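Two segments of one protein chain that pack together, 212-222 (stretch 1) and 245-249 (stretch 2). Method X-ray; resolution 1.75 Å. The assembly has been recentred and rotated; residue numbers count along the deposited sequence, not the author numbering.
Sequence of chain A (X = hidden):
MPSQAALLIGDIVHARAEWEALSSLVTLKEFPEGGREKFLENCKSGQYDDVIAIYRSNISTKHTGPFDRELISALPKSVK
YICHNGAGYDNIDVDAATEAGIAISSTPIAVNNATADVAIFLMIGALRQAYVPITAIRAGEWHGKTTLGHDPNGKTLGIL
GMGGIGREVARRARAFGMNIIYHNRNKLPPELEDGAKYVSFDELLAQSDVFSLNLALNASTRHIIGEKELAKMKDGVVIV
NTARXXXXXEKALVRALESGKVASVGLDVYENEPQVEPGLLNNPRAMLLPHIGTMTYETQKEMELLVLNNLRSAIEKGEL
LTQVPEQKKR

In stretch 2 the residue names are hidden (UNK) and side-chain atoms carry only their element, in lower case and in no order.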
# COMPACT_ATOMS: atom_id res chain seq x y z
N SER A 212 -13.59 4.45 3.29
CA SER A 212 -12.30 3.97 2.71
C SER A 212 -11.12 4.40 3.57
O SER A 212 -11.18 5.38 4.32
CB SER A 212 -12.11 4.49 1.29
OG SER A 212 -11.81 5.89 1.35
N LEU A 213 -10.02 3.65 3.49
CA LEU A 213 -8.91 3.98 4.38
C LEU A 213 -7.56 3.98 3.68
O LEU A 213 -7.33 3.16 2.80
CB LEU A 213 -8.89 3.07 5.63
CG LEU A 213 -9.10 1.54 5.64
CD1 LEU A 213 -8.82 1.06 7.10
CD2 LEU A 213 -10.49 1.11 5.28
N ASN A 214 -6.72 4.95 4.04
CA ASN A 214 -5.33 5.00 3.57
C ASN A 214 -4.38 5.30 4.72
O ASN A 214 -3.90 6.43 4.86
CB ASN A 214 -5.16 6.06 2.48
CG ASN A 214 -6.26 6.01 1.43
OD1 ASN A 214 -6.29 5.15 0.52
ND2 ASN A 214 -7.18 6.95 1.54
N LEU A 215 -4.13 4.32 5.56
CA LEU A 215 -3.20 4.47 6.67
C LEU A 215 -2.02 3.56 6.45
O LEU A 215 -2.15 2.47 5.86
CB LEU A 215 -3.86 4.07 8.00
CG LEU A 215 -5.05 4.90 8.40
CD1 LEU A 215 -5.63 4.34 9.67
CD2 LEU A 215 -4.57 6.35 8.63
N ALA A 216 -0.88 4.00 6.95
CA ALA A 216 0.28 3.16 7.09
C ALA A 216 -0.06 2.13 8.15
O ALA A 216 -0.74 2.42 9.14
CB ALA A 216 1.45 3.99 7.53
N LEU A 217 0.40 0.91 7.93
CA LEU A 217 0.21 -0.14 8.91
C LEU A 217 1.27 -0.08 9.98
O LEU A 217 2.47 -0.05 9.69
CB LEU A 217 0.31 -1.49 8.20
CG LEU A 217 0.05 -2.69 9.07
CD1 LEU A 217 -1.41 -2.61 9.73
CD2 LEU A 217 0.25 -4.05 8.33
N ASN A 218 0.82 -0.06 11.24
CA ASN A 218 1.73 -0.20 12.38
C ASN A 218 1.02 -0.89 13.56
O ASN A 218 -0.14 -1.27 13.45
CB ASN A 218 2.37 1.17 12.77
CG ASN A 218 1.36 2.20 13.28
OD1 ASN A 218 0.46 1.88 14.07
ND2 ASN A 218 1.53 3.45 12.88
N ALA A 219 1.69 -1.00 14.70
CA ALA A 219 1.16 -1.79 15.79
C ALA A 219 -0.14 -1.19 16.33
O ALA A 219 -0.97 -1.90 16.90
CB ALA A 219 2.19 -1.89 16.90
N SER A 220 -0.29 0.12 16.18
CA SER A 220 -1.52 0.80 16.62
C SER A 220 -2.63 0.92 15.56
O SER A 220 -3.81 1.04 15.91
CB SER A 220 -1.18 2.20 17.17
OG SER A 220 -0.33 2.08 18.33
N THR A 221 -2.29 0.94 14.26
CA THR A 221 -3.34 0.96 13.24
C THR A 221 -3.78 -0.43 12.83
O THR A 221 -4.76 -0.56 12.10
CB THR A 221 -2.93 1.75 11.98
OG1 THR A 221 -1.77 1.13 11.41
CG2 THR A 221 -2.60 3.22 12.32
N ARG A 222 -3.06 -1.47 13.27
CA ARG A 222 -3.55 -2.86 13.06
C ARG A 222 -4.93 -2.96 13.70
O ARG A 222 -5.09 -2.59 14.87
CB ARG A 222 -2.62 -3.89 13.74
CG ARG A 222 -3.10 -5.34 13.55
CD ARG A 222 -2.16 -6.33 14.19
NE ARG A 222 -2.62 -7.71 14.03
CZ ARG A 222 -3.48 -8.32 14.84
NH1 ARG A 222 -4.02 -7.69 15.89
NH2 ARG A 222 -3.83 -9.58 14.60
N UNK A 245 -4.36 -4.76 4.49
CA UNK A 245 -5.58 -5.45 4.90
C UNK A 245 -5.67 -5.54 6.41
O UNK A 245 -6.76 -5.61 6.96
N UNK A 246 -4.53 -5.50 7.09
CA UNK A 246 -4.51 -5.71 8.53
C UNK A 246 -4.98 -4.49 9.30
O UNK A 246 -5.10 -4.54 10.54
c UNK A 246 -3.11 -6.17 9.04
N UNK A 247 -5.33 -3.42 8.59
CA UNK A 247 -5.97 -2.26 9.21
C UNK A 247 -7.38 -2.62 9.65
O UNK A 247 -7.97 -1.93 10.50
c UNK A 247 -4.74 -0.49 7.73
c UNK A 247 -5.11 0.47 6.58
c UNK A 247 -3.99 0.25 8.85
c UNK A 247 -6.07 -1.09 8.22
N UNK A 248 -7.92 -3.69 9.08
CA UNK A 248 -9.25 -4.13 9.44
C UNK A 248 -9.13 -5.51 10.08
O UNK A 248 -8.32 -6.32 9.63
c UNK A 248 -10.17 -4.26 8.21
c UNK A 248 -10.91 -2.99 6.11
c UNK A 248 -11.58 -4.74 8.67
c UNK A 248 -10.19 -2.95 7.45
N UNK A 249 -9.89 -5.72 11.16
CA UNK A 249 -10.07 -7.03 11.78
C UNK A 249 -10.93 -7.84 10.80
O UNK A 249 -12.17 -7.71 10.79
o UNK A 249 -11.28 -8.17 15.09
c UNK A 249 -10.78 -6.85 13.14
c UNK A 249 -11.00 -8.17 13.86
o UNK A 249 -10.91 -9.22 13.20

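Position 245 has backbone atoms and no side-chain atoms at all. The residue is glycine. Gly245 opens a short 3-10 segment and makes no contact with stretch 1. A CB placed ideally here would point away and find nothing of stretch 1 within 5.5 Å, so the lack of a side chain does not serve this contact.

Position 246 carries a single side-chain carbon, the CB, which points toward stretch 1. The CB of 246 lies 4.0 Å from Leu217 CD1. A lone carbon with nothing beyond it means alanine. The carbonyl of Ala246 also takes part: its O is 3.4 Å from Arg222 CA, in a CA-H...O contact.

Position 247 has four side-chain carbons, forked at the second. The CB of 247 is 3.7 Å from Leu213 CD1. One arm of the fork reaches the carbonyl of Leu215, while the other lies among Leu215, Ala216, Leu217 and Thr221. Four carbons forked in this way make leucine. Leu247 CD1 is 3.6 Å from Leu215 O. Leu247 CD2 is 3.9 Å from Leu215 CB, 4.0 Å from Leu217 CD1, 3.5 Å from Thr221 OG1 and 3.4 Å from Thr221 O. The CB leaves sideways, but chi1 m and chi2 t bring the end of the side chain nearer.

Position 248 also has four carbons, but the fork is at the first and one arm is two carbons long. The tip of that arm approaches Leu213 CD2. The residue is isoleucine. Ile248 CD1 is 4.2 Å from Leu213 CD2, although the CB points away. The backbone N of Ile248 bonds to Gly245 O at 3.1 Å, closing the short turn.

Position 249 has two side-chain carbons, the second carrying two oxygens. It touches nothing on stretch 1. The carboxylate fits aspartate. Asp249 is an N-cap, its side chain capping a backbone N just past the stretch.

The contact is mainly apolar, with no hydrogen bond across it. Leu247 is the centre, with the largest covered area of any residue in the pair. The loop of stretch 1 is held by its own bonds: Thr221 OG1 donates to Ala216 O at 2.8 Å and accepts from Asn218 N at 2.9 Å. The first of these joins two residues that both touch Leu247; Asn218 itself makes no contact with stretch 2. Two CA-H...O contacts add a small polar part, Arg222 CA to Ala246 O and Leu247 CA to Thr221 O, the latter at 3.6 Å. Together the two stretches bury 399 Å².

Stretch 2, residues 245-249: GALID
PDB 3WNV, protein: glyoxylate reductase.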